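Local coordinates for protein tumor necrosis factor receptor superfamily member 16 (Rattus norvegicus, PDB 4F42) that probably relays neurotrophin signals inside the cell through protein-protein interactions of its death domain, as the intracellular part of the receptor p75NTR, at residues E15-L20 against I79-L83; D23-H27 against I39-T43; L28-Y34 against L52-W56. All blocks are in the same frame, centred on the assembly; numbering follows the deposited sequence.

Contact 1 of 3, residues E15-L20 against I79-L83; sequences EVEKLL and IVESL. With MNB (5-mercapto-2-nitro-benzoic acid), chain B; MNB (5-mercapto-2-nitro-benzoic acid), chain C.
Terminal helices that meet can close a helical bundle, as helix 10-19 and helix 77-84 do here: the axes of 15-19 and 79-83 approach to 10.9 Å, nearly antiparallel at 150° (signed crossing angle 150°). Residues 15-19 and 79-83 keep helical backbone angles; the first helix ends at L19, and L20 (phi/psi -95/14) is the first residue to leave helical angles. The register pairs L19 with I79 (CA to CA 6.7 Å) and V16 with L83 (7.3 Å). I79 points toward the first helix in the m,t rotamer; its CD1 lies 3.5 Å from L19 O and 4.0 Å from L20 CD2, while its CG2 meets L19 CB at 3.8 Å. I79 thus packs against the last turn of helix 10-19 and the residue that follows it. Such closure of the terminal helices is characteristic of the death-domain fold, a six-helix bundle. V80 turns away to helix 64-73, where it touches L68 and L71. One turn after I79, S82 brings OG to 4.0 Å from L19 CD1 at the exposed margin. L83 (m,t) sets CG 3.7 Å from L19 CD1, and its CD2 lies 3.9 Å from V16 CG2 and 4.2 Å from E15 CB. L83 also lines one MNB pocket, with CB 3.7 Å from C3 of MNB in chain C. The second MNB, chain B, lies by E17 and K18, with K18 N 3.2 Å from its O8.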
loop_
_atom_site.group_PDB
_atom_site.type_symbol
_atom_site.label_atom_id
_atom_site.label_comp_id
_atom_site.label_asym_id
_atom_site.label_seq_id
_atom_site.Cartn_x
_atom_site.Cartn_y
_atom_site.Cartn_z
ATOM N N GLU A 15 -0.463 9.115 5.843
ATOM C CA GLU A 15 -1.310 9.677 4.781
ATOM C C GLU A 15 -1.679 8.580 3.773
ATOM O O GLU A 15 -2.850 8.385 3.448
ATOM C CB GLU A 15 -0.617 10.844 4.064
ATOM C CG GLU A 15 -0.473 12.139 4.879
ATOM C CD GLU A 15 0.608 13.084 4.306
ATOM O OE1 GLU A 15 0.834 13.075 3.059
ATOM O OE2 GLU A 15 1.234 13.832 5.107
ATOM N N VAL A 16 -0.667 7.863 3.295
ATOM C CA VAL A 16 -0.857 6.705 2.422
ATOM C C VAL A 16 -1.881 5.731 3.029
ATOM O O VAL A 16 -2.859 5.368 2.370
ATOM C CB VAL A 16 0.497 5.995 2.135
ATOM C CG1 VAL A 16 0.288 4.707 1.370
ATOM C CG2 VAL A 16 1.435 6.920 1.371
ATOM N N GLU A 17 -1.664 5.345 4.288
ATOM C CA GLU A 17 -2.551 4.417 5.003
ATOM C C GLU A 17 -3.994 4.910 5.083
ATOM O O GLU A 17 -4.932 4.130 4.925
ATOM C CB GLU A 17 -2.031 4.164 6.419
ATOM C CG GLU A 17 -0.882 3.179 6.501
ATOM C CD GLU A 17 -0.194 3.196 7.853
ATOM O OE1 GLU A 17 -0.831 3.603 8.840
ATOM O OE2 GLU A 17 0.988 2.804 7.929
ATOM N N LYS A 18 -4.160 6.205 5.338
ATOM C CA LYS A 18 -5.480 6.823 5.444
ATOM C C LYS A 18 -6.245 6.688 4.134
ATOM O O LYS A 18 -7.428 6.398 4.140
ATOM C CB LYS A 18 -5.357 8.296 5.837
ATOM C CG LYS A 18 -6.660 8.933 6.330
ATOM C CD LYS A 18 -6.801 8.832 7.851
ATOM C CE LYS A 18 -8.012 9.621 8.360
ATOM N NZ LYS A 18 -7.773 11.098 8.366
ATOM N N LEU A 19 -5.552 6.881 3.019
ATOM C CA LEU A 19 -6.180 6.863 1.699
ATOM C C LEU A 19 -6.529 5.458 1.239
ATOM O O LEU A 19 -7.371 5.281 0.352
ATOM C CB LEU A 19 -5.286 7.568 0.661
ATOM C CG LEU A 19 -5.208 9.090 0.815
ATOM C CD1 LEU A 19 -4.049 9.650 0.011
ATOM C CD2 LEU A 19 -6.526 9.764 0.427
ATOM N N LEU A 20 -5.875 4.469 1.849
ATOM C CA LEU A 20 -6.109 3.062 1.521
ATOM C C LEU A 20 -7.128 2.388 2.446
ATOM O O LEU A 20 -7.258 1.159 2.451
ATOM C CB LEU A 20 -4.789 2.290 1.495
ATOM C CG LEU A 20 -3.715 2.802 0.530
ATOM C CD1 LEU A 20 -2.397 2.064 0.744
ATOM C CD2 LEU A 20 -4.175 2.702 -0.907
ATOM N N ILE A 79 -5.734 8.700 -5.824
ATOM C CA ILE A 79 -4.861 8.584 -4.648
ATOM C C ILE A 79 -3.430 9.052 -4.974
ATOM O O ILE A 79 -2.794 9.732 -4.167
ATOM C CB ILE A 79 -4.855 7.151 -4.049
ATOM C CG1 ILE A 79 -6.274 6.724 -3.655
ATOM C CG2 ILE A 79 -3.902 7.072 -2.840
ATOM C CD1 ILE A 79 -6.368 5.330 -2.994
ATOM N N VAL A 80 -2.946 8.703 -6.164
ATOM C CA VAL A 80 -1.620 9.137 -6.615
ATOM C C VAL A 80 -1.583 10.668 -6.737
ATOM O O VAL A 80 -0.647 11.308 -6.253
ATOM C CB VAL A 80 -1.196 8.444 -7.948
ATOM C CG1 VAL A 80 0.181 8.893 -8.384
ATOM C CG2 VAL A 80 -1.219 6.936 -7.802
ATOM N N GLU A 81 -2.619 11.246 -7.347
ATOM C CA GLU A 81 -2.750 12.703 -7.471
ATOM C C GLU A 81 -2.765 13.366 -6.089
ATOM O O GLU A 81 -2.052 14.348 -5.857
ATOM C CB GLU A 81 -4.018 13.100 -8.261
ATOM C CG GLU A 81 -4.137 12.564 -9.706
ATOM C CD GLU A 81 -3.068 13.111 -10.677
ATOM O OE1 GLU A 81 -2.322 14.045 -10.296
ATOM O OE2 GLU A 81 -2.968 12.597 -11.830
ATOM N N SER A 82 -3.561 12.806 -5.180
ATOM C CA SER A 82 -3.741 13.353 -3.834
ATOM C C SER A 82 -2.465 13.341 -2.990
ATOM O O SER A 82 -2.223 14.253 -2.191
ATOM C CB SER A 82 -4.860 12.598 -3.110
ATOM O OG SER A 82 -5.040 13.086 -1.794
ATOM N N LEU A 83 -1.654 12.308 -3.181
ATOM C CA LEU A 83 -0.409 12.159 -2.446
ATOM C C LEU A 83 0.688 13.031 -3.015
ATOM O O LEU A 83 1.606 13.422 -2.300
ATOM C CB LEU A 83 0.046 10.696 -2.441
ATOM C CG LEU A 83 -0.686 9.763 -1.477
ATOM C CD1 LEU A 83 -0.397 8.325 -1.839
ATOM C CD2 LEU A 83 -0.309 10.064 -0.020
HETATM C C6 MNB B . -5.942 2.775 11.086
HETATM C C1 MNB B . -5.732 3.891 10.282
HETATM C C2 MNB B . -4.350 4.469 10.155
HETATM C C3 MNB B . -3.321 3.844 10.864
HETATM C C4 MNB B . -3.590 2.727 11.655
HETATM C C5 MNB B . -4.878 2.197 11.766
HETATM S S5 MNB B . -5.158 0.845 12.760
HETATM C C10 MNB B . -6.930 4.452 9.581
HETATM O O12 MNB B . -7.307 5.611 9.852
HETATM O O11 MNB B . -7.531 3.732 8.754
HETATM N N7 MNB B . -4.045 5.608 9.360
HETATM O O9 MNB B . -3.021 6.270 9.548
HETATM O O8 MNB B . -4.800 5.962 8.471
HETATM C C6 MNB C . 5.516 12.225 -3.589
HETATM C C1 MNB C . 5.631 11.790 -2.270
HETATM C C2 MNB C . 4.689 10.734 -1.766
HETATM C C3 MNB C . 3.737 10.217 -2.642
HETATM C C4 MNB C . 3.667 10.686 -3.944
HETATM C C5 MNB C . 4.536 11.670 -4.411
HETATM S S5 MNB C . 4.379 12.177 -6.020
HETATM C C10 MNB C . 6.686 12.409 -1.401
HETATM O O12 MNB C . 6.390 13.460 -0.802
HETATM O O11 MNB C . 7.817 11.883 -1.291
HETATM N N7 MNB C . 4.731 10.223 -0.454
HETATM O O9 MNB C . 3.812 9.543 -0.026
HETATM O O8 MNB C . 5.690 10.422 0.274
#

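Contact 2 of 3, residues D23-H27 against I39-T43; sequences DTWRH and IDSFT
In the death-domain fold the short helix 36-41 is held against the start of helix 24-32, and here W25 and R26 both reach across to I39. Helix begins at T24; R26 and I39 have the nearest CA atoms, 6.6 Å apart. W25 takes chi1 p (71°) with chi2 -83°, which carries its six-membered ring across: W25 CZ3 meets I39 CG2 at 3.7 Å and F42 CB at 3.9 Å, while T43 CG2 sits at the ring edge, 3.9 Å from W25 CH2. I39 (m,t) points toward the partner helix and extends CD1 to 3.7 Å from R26 O. R26 adopts m,t,p with chi4 at 100°, laying one guanidinium face over I39 CG2 (3.9 Å from R26 CZ). D40, although its CA-to-CB bond points away, folds back at chi1 -71° to form a salt bridge with R26. T43, chi1 p, donates OG1 to D40 O at 2.6 Å, and its CG2 touches R26 NH1 at 3.6 Å. D40 OD1 accepts from R26 NH2 at 2.7 Å and, weakly, from R26 NH1 at 3.1 Å.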
loop_
_atom_site.group_PDB
_atom_site.type_symbol
_atom_site.label_atom_id
_atom_site.label_comp_id
_atom_site.label_asym_id
_atom_site.label_seq_id
_atom_site.Cartn_x
_atom_site.Cartn_y
_atom_site.Cartn_z
ATOM N N ASP A 23 -11.857 -0.866 1.735
ATOM C CA ASP A 23 -11.345 -2.053 1.055
ATOM C C ASP A 23 -10.229 -1.771 0.047
ATOM O O ASP A 23 -9.724 -2.695 -0.593
ATOM C CB ASP A 23 -12.483 -2.818 0.375
ATOM C CG ASP A 23 -13.562 -3.257 1.359
ATOM O OD1 ASP A 23 -13.262 -4.063 2.277
ATOM O OD2 ASP A 23 -14.716 -2.789 1.198
ATOM N N THR A 24 -9.828 -0.513 -0.085
ATOM C CA THR A 24 -8.812 -0.142 -1.070
ATOM C C THR A 24 -7.499 -0.922 -0.884
ATOM O O THR A 24 -6.863 -1.321 -1.868
ATOM C CB THR A 24 -8.564 1.380 -1.085
ATOM O OG1 THR A 24 -9.823 2.067 -1.061
ATOM C CG2 THR A 24 -7.822 1.784 -2.338
ATOM N N TRP A 25 -7.116 -1.169 0.370
ATOM C CA TRP A 25 -5.897 -1.929 0.665
ATOM C C TRP A 25 -5.973 -3.357 0.116
ATOM O O TRP A 25 -4.970 -3.899 -0.359
ATOM C CB TRP A 25 -5.583 -1.928 2.167
ATOM C CG TRP A 25 -6.522 -2.741 3.004
ATOM C CD1 TRP A 25 -7.737 -2.351 3.482
ATOM C CD2 TRP A 25 -6.323 -4.087 3.463
ATOM N NE1 TRP A 25 -8.307 -3.364 4.208
ATOM C CE2 TRP A 25 -7.459 -4.440 4.218
ATOM C CE3 TRP A 25 -5.291 -5.025 3.313
ATOM C CZ2 TRP A 25 -7.597 -5.693 4.820
ATOM C CZ3 TRP A 25 -5.432 -6.270 3.907
ATOM C CH2 TRP A 25 -6.577 -6.593 4.649
ATOM N N ARG A 26 -7.163 -3.951 0.176
ATOM C CA ARG A 26 -7.399 -5.274 -0.421
ATOM C C ARG A 26 -7.203 -5.257 -1.943
ATOM O O ARG A 26 -6.536 -6.126 -2.497
ATOM C CB ARG A 26 -8.791 -5.803 -0.051
ATOM C CG ARG A 26 -9.062 -5.847 1.463
ATOM C CD ARG A 26 -10.406 -6.488 1.792
ATOM N NE ARG A 26 -10.454 -7.847 1.253
ATOM C CZ ARG A 26 -10.240 -8.957 1.961
ATOM N NH1 ARG A 26 -9.991 -8.892 3.268
ATOM N NH2 ARG A 26 -10.289 -10.136 1.358
ATOM N N HIS A 27 -7.765 -4.254 -2.609
ATOM C CA HIS A 27 -7.635 -4.117 -4.061
ATOM C C HIS A 27 -6.162 -3.957 -4.436
ATOM O O HIS A 27 -5.667 -4.617 -5.352
ATOM C CB HIS A 27 -8.473 -2.935 -4.583
ATOM C CG HIS A 27 -9.869 -2.887 -4.027
ATOM N ND1 HIS A 27 -10.530 -1.704 -3.775
ATOM C CD2 HIS A 27 -10.716 -3.878 -3.654
ATOM C CE1 HIS A 27 -11.731 -1.970 -3.288
ATOM N NE2 HIS A 27 -11.868 -3.282 -3.208
ATOM N N ILE A 39 -4.287 -12.054 1.909
ATOM C CA ILE A 39 -4.915 -10.767 2.260
ATOM C C ILE A 39 -5.781 -10.904 3.514
ATOM O O ILE A 39 -5.636 -10.127 4.458
ATOM C CB ILE A 39 -5.767 -10.192 1.095
ATOM C CG1 ILE A 39 -4.914 -10.041 -0.166
ATOM C CG2 ILE A 39 -6.389 -8.857 1.485
ATOM C CD1 ILE A 39 -5.668 -9.576 -1.395
ATOM N N ASP A 40 -6.674 -11.891 3.519
ATOM C CA ASP A 40 -7.513 -12.176 4.681
ATOM C C ASP A 40 -6.691 -12.370 5.963
ATOM O O ASP A 40 -7.161 -12.038 7.040
ATOM C CB ASP A 40 -8.394 -13.414 4.447
ATOM C CG ASP A 40 -9.511 -13.179 3.433
ATOM O OD1 ASP A 40 -9.917 -12.013 3.209
ATOM O OD2 ASP A 40 -9.992 -14.185 2.862
ATOM N N SER A 41 -5.466 -12.885 5.844
ATOM C CA SER A 41 -4.594 -13.071 7.001
ATOM C C SER A 41 -4.230 -11.756 7.695
ATOM O O SER A 41 -3.894 -11.760 8.889
ATOM C CB SER A 41 -3.320 -13.821 6.613
ATOM O OG SER A 41 -2.278 -12.927 6.239
ATOM N N PHE A 42 -4.291 -10.639 6.963
ATOM C CA PHE A 42 -3.900 -9.335 7.525
ATOM C C PHE A 42 -5.045 -8.688 8.270
ATOM O O PHE A 42 -4.841 -7.728 9.011
ATOM C CB PHE A 42 -3.367 -8.375 6.449
ATOM C CG PHE A 42 -1.994 -8.725 5.939
ATOM C CD1 PHE A 42 -0.871 -8.547 6.736
ATOM C CD2 PHE A 42 -1.823 -9.220 4.655
ATOM C CE1 PHE A 42 0.410 -8.882 6.268
ATOM C CE2 PHE A 42 -0.552 -9.544 4.174
ATOM C CZ PHE A 42 0.563 -9.379 4.984
ATOM N N THR A 43 -6.250 -9.213 8.076
ATOM C CA THR A 43 -7.430 -8.681 8.747
ATOM C C THR A 43 -7.389 -8.952 10.249
ATOM O O THR A 43 -8.133 -8.343 11.010
ATOM C CB THR A 43 -8.743 -9.244 8.163
ATOM O OG1 THR A 43 -8.863 -10.640 8.478
ATOM C CG2 THR A 43 -8.796 -9.033 6.649
#

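Contact 3 of 3, residues L28-Y34 against L52-W56; sequences LAGELGY and LLASW
Two helices can run almost parallel and still stand well apart if large side chains fill the space between them. The axes of 28-32 and 52-56 make an angle of 13° and come no closer than 11.7 Å; the register sets A29 opposite L52 (CA to CA 7.5 Å) and L32 opposite W56 (8.1 Å). A29, with the smallest side chain on its side of the interface, forms a hollow into which L52 (chi1 t, chi2 91°) drives CD1, 3.5 Å from A29 CB. The same methyl is roofed by the Y34 ring, a CH-pi contact with L52 CD1 3.9 Å from the centroid and 13° off the normal. One turn further on the pattern reverses: L32 (m,t) is the bump, and the broad W56 indole (chi1 t, chi2 74°) is the surface, with L32 CD1 3.9 Å from the centroid of the W56 five-membered ring, 5° off its normal. Deeper in the core, L28 (t,p) and L53 (m,t) meet through their CD2 atoms at 4.4 Å, and L28 also touches L67 and A70 of helix 64-73. This is the central core of the six-helix death-domain bundle, where helices 24-32, 48-56 and 64-73 converge. The geometry depends on how helix 24-32 ends. G33, at phi/psi 101/16, makes a Schellman motif with Y34 N bonded to A29 O (3.1 Å) and G33 N to G30 O (3.1 Å), so the chain turns and Y34 (chi1 -72°, chi2 -90°) reaches toward the other helix. Y34 OH shares a hydrogen bond with S55 OG at 3.3 Å and lies 3.4 Å from W56 CB.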
loop_
_atom_site.group_PDB
_atom_site.type_symbol
_atom_site.label_atom_id
_atom_site.label_comp_id
_atom_site.label_asym_id
_atom_site.label_seq_id
_atom_site.Cartn_x
_atom_site.Cartn_y
_atom_site.Cartn_z
ATOM N N LEU A 28 -5.469 -3.097 -3.691
ATOM C CA LEU A 28 -4.039 -2.854 -3.892
ATOM C C LEU A 28 -3.202 -4.105 -3.657
ATOM O O LEU A 28 -2.325 -4.432 -4.459
ATOM C CB LEU A 28 -3.562 -1.716 -2.990
ATOM C CG LEU A 28 -2.069 -1.430 -2.903
ATOM C CD1 LEU A 28 -1.552 -0.926 -4.237
ATOM C CD2 LEU A 28 -1.826 -0.405 -1.818
ATOM N N ALA A 29 -3.474 -4.804 -2.558
ATOM C CA ALA A 29 -2.755 -6.023 -2.244
ATOM C C ALA A 29 -2.878 -7.031 -3.388
ATOM O O ALA A 29 -1.889 -7.650 -3.773
ATOM C CB ALA A 29 -3.245 -6.606 -0.957
ATOM N N GLY A 30 -4.083 -7.172 -3.942
ATOM C CA GLY A 30 -4.301 -8.004 -5.125
ATOM C C GLY A 30 -3.328 -7.661 -6.240
ATOM O O GLY A 30 -2.681 -8.546 -6.800
ATOM N N GLU A 31 -3.217 -6.365 -6.539
ATOM C CA GLU A 31 -2.303 -5.842 -7.558
ATOM C C GLU A 31 -0.828 -6.104 -7.228
ATOM O O GLU A 31 -0.016 -6.352 -8.121
ATOM C CB GLU A 31 -2.562 -4.343 -7.765
ATOM C CG GLU A 31 -1.683 -3.641 -8.797
ATOM C CD GLU A 31 -1.743 -4.251 -10.199
ATOM O OE1 GLU A 31 -2.793 -4.825 -10.591
ATOM O OE2 GLU A 31 -0.728 -4.135 -10.924
ATOM N N LEU A 32 -0.489 -6.055 -5.943
ATOM C CA LEU A 32 0.882 -6.324 -5.498
ATOM C C LEU A 32 1.215 -7.828 -5.494
ATOM O O LEU A 32 2.362 -8.226 -5.249
ATOM C CB LEU A 32 1.140 -5.678 -4.135
ATOM C CG LEU A 32 1.042 -4.150 -4.034
ATOM C CD1 LEU A 32 1.122 -3.733 -2.582
ATOM C CD2 LEU A 32 2.138 -3.470 -4.835
ATOM N N GLY A 33 0.215 -8.652 -5.791
ATOM C CA GLY A 33 0.420 -10.080 -6.017
ATOM C C GLY A 33 0.073 -11.005 -4.858
ATOM O O GLY A 33 0.488 -12.162 -4.857
ATOM N N TYR A 34 -0.682 -10.500 -3.882
ATOM C CA TYR A 34 -1.124 -11.277 -2.731
ATOM C C TYR A 34 -2.412 -12.036 -3.033
ATOM O O TYR A 34 -3.363 -11.460 -3.546
ATOM C CB TYR A 34 -1.377 -10.346 -1.543
ATOM C CG TYR A 34 -0.141 -9.775 -0.907
ATOM C CD1 TYR A 34 0.487 -10.440 0.137
ATOM C CD2 TYR A 34 0.396 -8.557 -1.338
ATOM C CE1 TYR A 34 1.625 -9.924 0.738
ATOM C CE2 TYR A 34 1.549 -8.026 -0.746
ATOM C CZ TYR A 34 2.147 -8.718 0.294
ATOM O OH TYR A 34 3.272 -8.234 0.894
ATOM N N LEU A 52 0.158 -4.921 5.925
ATOM C CA LEU A 52 0.371 -5.335 4.542
ATOM C C LEU A 52 1.598 -4.666 3.963
ATOM O O LEU A 52 2.472 -5.329 3.416
ATOM C CB LEU A 52 -0.842 -4.995 3.675
ATOM C CG LEU A 52 -0.613 -5.198 2.171
ATOM C CD1 LEU A 52 -1.002 -6.600 1.759
ATOM C CD2 LEU A 52 -1.394 -4.166 1.374
ATOM N N LEU A 53 1.650 -3.346 4.089
ATOM C CA LEU A 53 2.725 -2.538 3.547
ATOM C C LEU A 53 4.070 -2.769 4.229
ATOM O O LEU A 53 5.107 -2.627 3.592
ATOM C CB LEU A 53 2.323 -1.060 3.588
ATOM C CG LEU A 53 1.089 -0.733 2.723
ATOM C CD1 LEU A 53 0.553 0.647 3.027
ATOM C CD2 LEU A 53 1.379 -0.895 1.223
ATOM N N ALA A 54 4.050 -3.120 5.517
ATOM C CA ALA A 54 5.260 -3.495 6.254
ATOM C C ALA A 54 5.814 -4.815 5.736
ATOM O O ALA A 54 7.030 -4.985 5.625
ATOM C CB ALA A 54 4.967 -3.607 7.737
ATOM N N SER A 55 4.911 -5.746 5.439
ATOM C CA SER A 55 5.266 -7.028 4.845
ATOM C C SER A 55 5.794 -6.813 3.423
ATOM O O SER A 55 6.934 -7.181 3.125
ATOM C CB SER A 55 4.056 -7.969 4.854
ATOM O OG SER A 55 4.211 -9.032 3.928
ATOM N N TRP A 56 4.967 -6.209 2.563
ATOM C CA TRP A 56 5.358 -5.856 1.189
ATOM C C TRP A 56 6.677 -5.073 1.163
ATOM O O TRP A 56 7.601 -5.418 0.424
ATOM C CB TRP A 56 4.239 -5.049 0.503
ATOM C CG TRP A 56 4.605 -4.536 -0.861
ATOM C CD1 TRP A 56 4.704 -5.270 -2.017
ATOM C CD2 TRP A 56 4.930 -3.186 -1.215
ATOM N NE1 TRP A 56 5.067 -4.461 -3.062
ATOM C CE2 TRP A 56 5.216 -3.177 -2.600
ATOM C CE3 TRP A 56 5.005 -1.985 -0.502
ATOM C CZ2 TRP A 56 5.571 -2.003 -3.283
ATOM C CZ3 TRP A 56 5.361 -0.823 -1.177
ATOM C CH2 TRP A 56 5.636 -0.837 -2.553
#

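Taken together, the three contacts tie five of the six helices (10-19, 24-32, 36-41, 48-56 and 77-84) into one domain. Contact 1 joins the first and last helices and encloses the other two along the chain, whereas contacts 2 and 3 alternate in sequence and share helix 24-32, which faces helix 36-41 early and helix 48-56 later. Their centres lie about 8 Å apart, bridged by F42 and I39, which pack on L52, S55, G30 and Y34. The centre of contact 1 lies about 16 Å and 15 Å from those of contacts 2 and 3, and L20 links it to both, touching W25, L28 and L53. Both MNB ligands border contact 1, whereas contact 3 is largely buried, nearer the centre of the domain.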